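TqaL (Neurospora crassa, PDB 7EEH) is an iron-binding protein of the 2OG-Fe dioxygenase family, built around the antiparallel beta-sheet scaffold of the cupin clan. Local coordinates at residues 23-28 / 138-143; 203-208 / 257-262. The protein carries 1 engineered substitution. One frame throughout, in Å; residues are numbered along the deposited sequence. Where two conformers were deposited one is given.

Contact 1 (23-28 / 138-143)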
loop_
_atom_site.group_PDB
_atom_site.type_symbol
_atom_site.label_atom_id
_atom_site.label_comp_id
_atom_site.label_asym_id
_atom_site.label_seq_id
_atom_site.Cartn_x
_atom_site.Cartn_y
_atom_site.Cartn_z
ATOM N N LYS B 23 -4.780 9.640 7.031
ATOM C CA LYS B 23 -6.045 8.944 7.263
ATOM C C LYS B 23 -6.461 9.025 8.734
ATOM O O LYS B 23 -7.620 9.316 9.053
ATOM C CB LYS B 23 -5.942 7.486 6.823
ATOM C CG LYS B 23 -5.806 7.310 5.328
ATOM C CD LYS B 23 -5.641 5.835 4.992
ATOM C CE LYS B 23 -5.741 5.614 3.489
ATOM N NZ LYS B 23 -5.081 4.333 3.103
ATOM N N LEU B 24 -5.529 8.750 9.650
ATOM C CA LEU B 24 -5.831 8.877 11.074
ATOM C C LEU B 24 -6.276 10.293 11.406
ATOM O O LEU B 24 -7.181 10.492 12.224
ATOM C CB LEU B 24 -4.609 8.479 11.922
ATOM C CG LEU B 24 -4.207 7.004 11.843
ATOM C CD1 LEU B 24 -2.855 6.730 12.526
ATOM C CD2 LEU B 24 -5.299 6.135 12.435
ATOM N N ARG B 25 -5.644 11.292 10.780
ATOM C CA ARG B 25 -6.019 12.680 11.035
ATOM C C ARG B 25 -7.476 12.944 10.649
ATOM O O ARG B 25 -8.201 13.632 11.374
ATOM C CB ARG B 25 -5.079 13.614 10.270
ATOM C CG ARG B 25 -5.418 15.091 10.387
ATOM C CD ARG B 25 -4.400 15.926 9.661
ATOM N NE ARG B 25 -4.620 17.358 9.772
ATOM C CZ ARG B 25 -5.520 18.035 9.063
ATOM N NH1 ARG B 25 -6.316 17.409 8.199
ATOM N NH2 ARG B 25 -5.644 19.340 9.247
ATOM N N SER B 26 -7.920 12.403 9.511
ATOM C CA SER B 26 -9.323 12.559 9.117
ATOM C C SER B 26 -10.256 11.939 10.141
ATOM O O SER B 26 -11.316 12.500 10.449
ATOM C CB SER B 26 -9.563 11.928 7.746
ATOM O OG SER B 26 -8.976 12.725 6.748
ATOM N N LYS B 27 -9.873 10.784 10.691
ATOM C CA LYS B 27 -10.679 10.133 11.721
ATOM C C LYS B 27 -10.686 10.949 13.006
ATOM O O LYS B 27 -11.700 11.010 13.707
ATOM C CB LYS B 27 -10.141 8.723 11.970
ATOM C CG LYS B 27 -10.996 7.851 12.871
ATOM C CD LYS B 27 -10.527 6.382 12.862
ATOM C CE LYS B 27 -9.316 6.148 13.767
ATOM N NZ LYS B 27 -8.760 4.754 13.637
ATOM N N TYR B 28 -9.559 11.588 13.324
ATOM C CA TYR B 28 -9.491 12.484 14.474
ATOM C C TYR B 28 -10.412 13.688 14.296
ATOM O O TYR B 28 -11.119 14.077 15.228
ATOM C CB TYR B 28 -8.050 12.944 14.659
ATOM C CG TYR B 28 -7.727 13.725 15.911
ATOM C CD1 TYR B 28 -7.985 13.203 17.177
ATOM C CD2 TYR B 28 -7.080 14.945 15.825
ATOM C CE1 TYR B 28 -7.638 13.907 18.322
ATOM C CE2 TYR B 28 -6.732 15.658 16.965
ATOM C CZ TYR B 28 -7.014 15.138 18.203
ATOM O OH TYR B 28 -6.642 15.853 19.328
ATOM N N GLY B 138 2.425 16.335 15.710
ATOM C CA GLY B 138 2.349 17.617 15.016
ATOM C C GLY B 138 1.652 17.505 13.674
ATOM O O GLY B 138 0.854 18.368 13.294
HETATM N N MSE B 139 1.933 16.418 12.967
HETATM C CA MSE B 139 1.339 16.144 11.639
HETATM C C MSE B 139 -0.178 16.018 11.746
HETATM O O MSE B 139 -0.831 16.554 10.933
HETATM C CB MSE B 139 1.917 14.876 11.010
HETATM C CG MSE B 139 3.261 15.042 10.396
HETATM SE SE MSE B 139 3.743 13.452 9.435
HETATM C CE MSE B 139 2.117 12.907 8.666
ATOM N N ILE B 140 -0.673 15.336 12.761
ATOM C CA ILE B 140 -2.110 15.129 12.926
ATOM C C ILE B 140 -2.795 16.423 13.367
ATOM O O ILE B 140 -3.783 16.860 12.767
ATOM C CB ILE B 140 -2.369 13.987 13.923
ATOM C CG1 ILE B 140 -1.942 12.657 13.313
ATOM C CG2 ILE B 140 -3.842 13.949 14.327
ATOM C CD1 ILE B 140 -2.113 11.501 14.245
ATOM N N CYS B 141 -2.271 17.066 14.412
ATOM C CA CYS B 141 -2.980 18.198 15.003
ATOM C C CYS B 141 -2.929 19.436 14.116
ATOM O O CYS B 141 -3.819 20.288 14.201
ATOM C CB CYS B 141 -2.393 18.516 16.376
ATOM S SG CYS B 141 -2.642 17.161 17.528
ATOM N N HIS B 142 -1.899 19.551 13.278
ATOM C CA HIS B 142 -1.742 20.675 12.360
ATOM C C HIS B 142 -2.990 20.868 11.513
ATOM O O HIS B 142 -3.441 19.941 10.838
ATOM C CB HIS B 142 -0.530 20.419 11.460
ATOM C CG HIS B 142 -0.227 21.529 10.504
ATOM N ND1 HIS B 142 0.274 21.303 9.238
ATOM C CD2 HIS B 142 -0.339 22.873 10.632
ATOM C CE1 HIS B 142 0.450 22.460 8.625
ATOM N NE2 HIS B 142 0.084 23.428 9.447
ATOM N N GLY B 143 -3.544 22.077 11.549
ATOM C CA GLY B 143 -4.692 22.430 10.739
ATOM C C GLY B 143 -6.037 21.979 11.260
ATOM O O GLY B 143 -7.056 22.309 10.646
#

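Contact 2 (203-208 / 257-262)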
loop_
_atom_site.group_PDB
_atom_site.type_symbol
_atom_site.label_atom_id
_atom_site.label_comp_id
_atom_site.label_asym_id
_atom_site.label_seq_id
_atom_site.Cartn_x
_atom_site.Cartn_y
_atom_site.Cartn_z
ATOM N N LEU B 203 -4.434 -6.756 33.574
ATOM C CA LEU B 203 -5.033 -6.183 32.373
ATOM C C LEU B 203 -6.510 -6.519 32.233
ATOM O O LEU B 203 -7.297 -5.675 31.787
ATOM C CB LEU B 203 -4.265 -6.655 31.136
ATOM C CG LEU B 203 -2.860 -6.054 31.124
ATOM C CD1 LEU B 203 -1.913 -6.792 30.188
ATOM C CD2 LEU B 203 -2.939 -4.570 30.767
ATOM N N ALA B 204 -6.904 -7.735 32.620
ATOM C CA ALA B 204 -8.286 -8.162 32.431
ATOM C C ALA B 204 -9.258 -7.255 33.176
ATOM O O ALA B 204 -10.357 -6.973 32.685
ATOM C CB ALA B 204 -8.456 -9.615 32.878
ATOM N N ALA B 205 -8.873 -6.778 34.354
ATOM C CA ALA B 205 -9.747 -5.891 35.104
ATOM C C ALA B 205 -9.810 -4.534 34.402
ATOM O O ALA B 205 -9.243 -4.326 33.325
ATOM C CB ALA B 205 -9.266 -5.775 36.546
ATOM N N ASN B 206 -10.553 -3.598 34.973
ATOM C CA ASN B 206 -10.494 -2.244 34.437
ATOM C C ASN B 206 -9.390 -1.493 35.177
ATOM O O ASN B 206 -9.612 -0.603 36.000
ATOM C CB ASN B 206 -11.853 -1.568 34.508
ATOM C CG ASN B 206 -12.569 -1.604 33.168
ATOM O OD1 ASN B 206 -12.369 -2.536 32.387
ATOM N ND2 ASN B 206 -13.386 -0.593 32.885
ATOM N N SER B 207 -8.165 -1.929 34.879
ATOM C CA SER B 207 -6.951 -1.308 35.391
ATOM C C SER B 207 -6.396 -0.297 34.382
ATOM O O SER B 207 -6.213 -0.613 33.202
ATOM C CB SER B 207 -5.933 -2.405 35.722
ATOM O OG SER B 207 -4.593 -2.004 35.528
ATOM N N ALA B 208 -6.169 0.923 34.858
ATOM C CA ALA B 208 -5.638 2.021 34.042
ATOM C C ALA B 208 -6.432 2.205 32.746
ATOM O O ALA B 208 -5.878 2.259 31.648
ATOM C CB ALA B 208 -4.154 1.808 33.754
ATOM N N PRO B 257 -7.550 3.600 38.453
ATOM C CA PRO B 257 -6.255 3.231 39.045
ATOM C C PRO B 257 -5.650 1.995 38.399
ATOM O O PRO B 257 -6.356 1.097 37.935
ATOM C CB PRO B 257 -6.599 2.959 40.517
ATOM C CG PRO B 257 -7.903 3.644 40.742
ATOM C CD PRO B 257 -8.636 3.575 39.448
ATOM N N VAL B 258 -4.317 1.944 38.397
ATOM C CA VAL B 258 -3.632 0.702 38.064
ATOM C C VAL B 258 -3.972 -0.346 39.110
ATOM O O VAL B 258 -3.918 -0.082 40.318
ATOM C CB VAL B 258 -2.116 0.923 37.983
ATOM C CG1 VAL B 258 -1.413 -0.387 37.667
ATOM C CG2 VAL B 258 -1.790 1.965 36.942
ATOM N N LEU B 259 -4.325 -1.544 38.650
ATOM C CA LEU B 259 -4.583 -2.670 39.538
ATOM C C LEU B 259 -3.461 -3.686 39.417
ATOM O O LEU B 259 -3.095 -4.069 38.297
ATOM C CB LEU B 259 -5.923 -3.341 39.208
ATOM C CG LEU B 259 -7.175 -2.522 39.504
ATOM C CD1 LEU B 259 -8.404 -3.245 38.982
ATOM C CD2 LEU B 259 -7.306 -2.230 40.983
ATOM N N PRO B 260 -2.891 -4.146 40.529
ATOM C CA PRO B 260 -1.805 -5.121 40.438
ATOM C C PRO B 260 -2.348 -6.518 40.195
ATOM O O PRO B 260 -3.355 -6.929 40.776
ATOM C CB PRO B 260 -1.116 -5.016 41.806
ATOM C CG PRO B 260 -2.162 -4.481 42.733
ATOM C CD PRO B 260 -3.303 -3.903 41.925
ATOM N N LEU B 261 -1.678 -7.242 39.306
ATOM C CA LEU B 261 -2.026 -8.636 39.068
ATOM C C LEU B 261 -1.817 -9.465 40.330
ATOM O O LEU B 261 -2.758 -10.057 40.873
ATOM C CB LEU B 261 -1.182 -9.172 37.918
ATOM C CG LEU B 261 -1.420 -10.624 37.532
ATOM C CD1 LEU B 261 -2.890 -10.845 37.216
ATOM C CD2 LEU B 261 -0.531 -10.993 36.357
ATOM N N ASP B 262 -0.579 -9.508 40.813
ATOM C CA ASP B 262 -0.242 -10.122 42.093
ATOM C C ASP B 262 -0.330 -9.049 43.172
ATOM O O ASP B 262 0.523 -8.158 43.238
ATOM C CB ASP B 262 1.153 -10.737 42.015
ATOM C CG ASP B 262 1.617 -11.343 43.329
ATOM O OD1 ASP B 262 0.889 -11.273 44.341
ATOM O OD2 ASP B 262 2.735 -11.900 43.336
HETATM O O HOH W 1 -9.034 0.670 38.318
#

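Contact 1 (23-28 / 138-143)
Helix 12-31 and the end of helix 128-141 come close at R25 and I140, whose CA atoms are 5.0 Å apart, and segment 138-143 leaves helical geometry at H142. R25 sets CG anti to its backbone N (chi1 177°) and runs extended to NE, laying its side chain alongside the last turn of the neighbouring helix; its CD is 3.3 Å from I140 O. The guanidinium then takes the carbonyl of H142 side-on, NE and NH2 both gripping the one oxygen. R25 NE donates to H142 O at 3.0 Å, nearly along the C=O axis but far from straight, with an N-H...O angle of 139°. The bond from R25 NH2 to H142 O is shorter, 2.8 Å, and uses an in-plane lone pair. H142 O lies close to the guanidinium plane, so the two bonds fix the rotation of the R25 group. G143 has a positive phi that suits glycine, and a CB here would run into R25 NH2. This is helix-helix packing in the helical layer beside the large antiparallel sheet of the cupin-type fold, with a side chain of one helix binding the backbone where the other ends. Next to it, Y28, also anti at chi1, crosses I140 at about a right angle, its CD2 3.7 Å from I140 CG2. C141 SG makes an oblique sulfur-aromatic contact, 5.5 Å from the centroid of the Y28 ring. Y28 OH is hydrogen-bonded to H190 ND1, and L245 of strand 243-247 touches both Y28 and I140. F10 of a second subunit makes a cation-pi contact with R25 and meets the H142 ring edge-to-face.

Contact 2 (203-208 / 257-262)
An inverse gamma turn centred on N206 shapes the loop that leads into strand 209-213, and the loop leaving strand 252-255 runs past it; these two strands pair antiparallel in the small three-stranded sheet, and the contact lies beside the end of that pairing. The turn is closed by a weak bond from S207 N to A205 O (3.1 Å). From the end of the turn, S207 directs its hydroxyl across to the other loop, with chi1 at an unusual 148°, and S207 OG accepts the backbone N-H of L259 N at 3.2 Å in an almost perfectly straight bond (179°). A second bond joins the backbones, from A208 N to P257 O at 3.1 Å; here the donor sits above the carbonyl plane, 59° out of it, and not on a lone pair. S207 CA adds a C-H...O contact to P257 O. A single water bridges the loops, donating to N206 O and to P257 O at 2.7 Å each. Carbon contacts run alongside: L259 lays its CB 3.6 Å from S207 CB, and CD1 at the tip of one branch meets A205 CB, also at 3.6 Å. A208 CB and V258 CG2 touch more loosely at 4.0 Å, while the V258 side chain also packs on strands 158-170 and 267-277. N206 directs its amide away from 257-262: OD1 bonds to R234, and ND2 to L231 O of a third subunit. P257 O is thus a shared acceptor, for A208 N and the water, and L259 N is satisfied by a side-chain hydroxyl, while the L259 backbone also bonds to that of D202.

Contact 1 is largely buried and joins two helices beside the large sheet; contact 2, partly buried and nearer the periphery, joins two loops and shares no element with it. Their centres are 31 Å apart and their nearest atoms about 18 Å. Even so, the side chain of Y28 in contact 1 and that of A208 in contact 2 each lie about 13 Å from the bound FE, which H184, D186 and H253 hold. In contact 1 a charged side chain reaches a helix end amid apolar packing, whereas contact 2 relies on neutral backbone, hydroxyl and water bonds with small apolar patches. Both adjoin other subunits: a second at R25 and H142, a third at K27 and at 203-208.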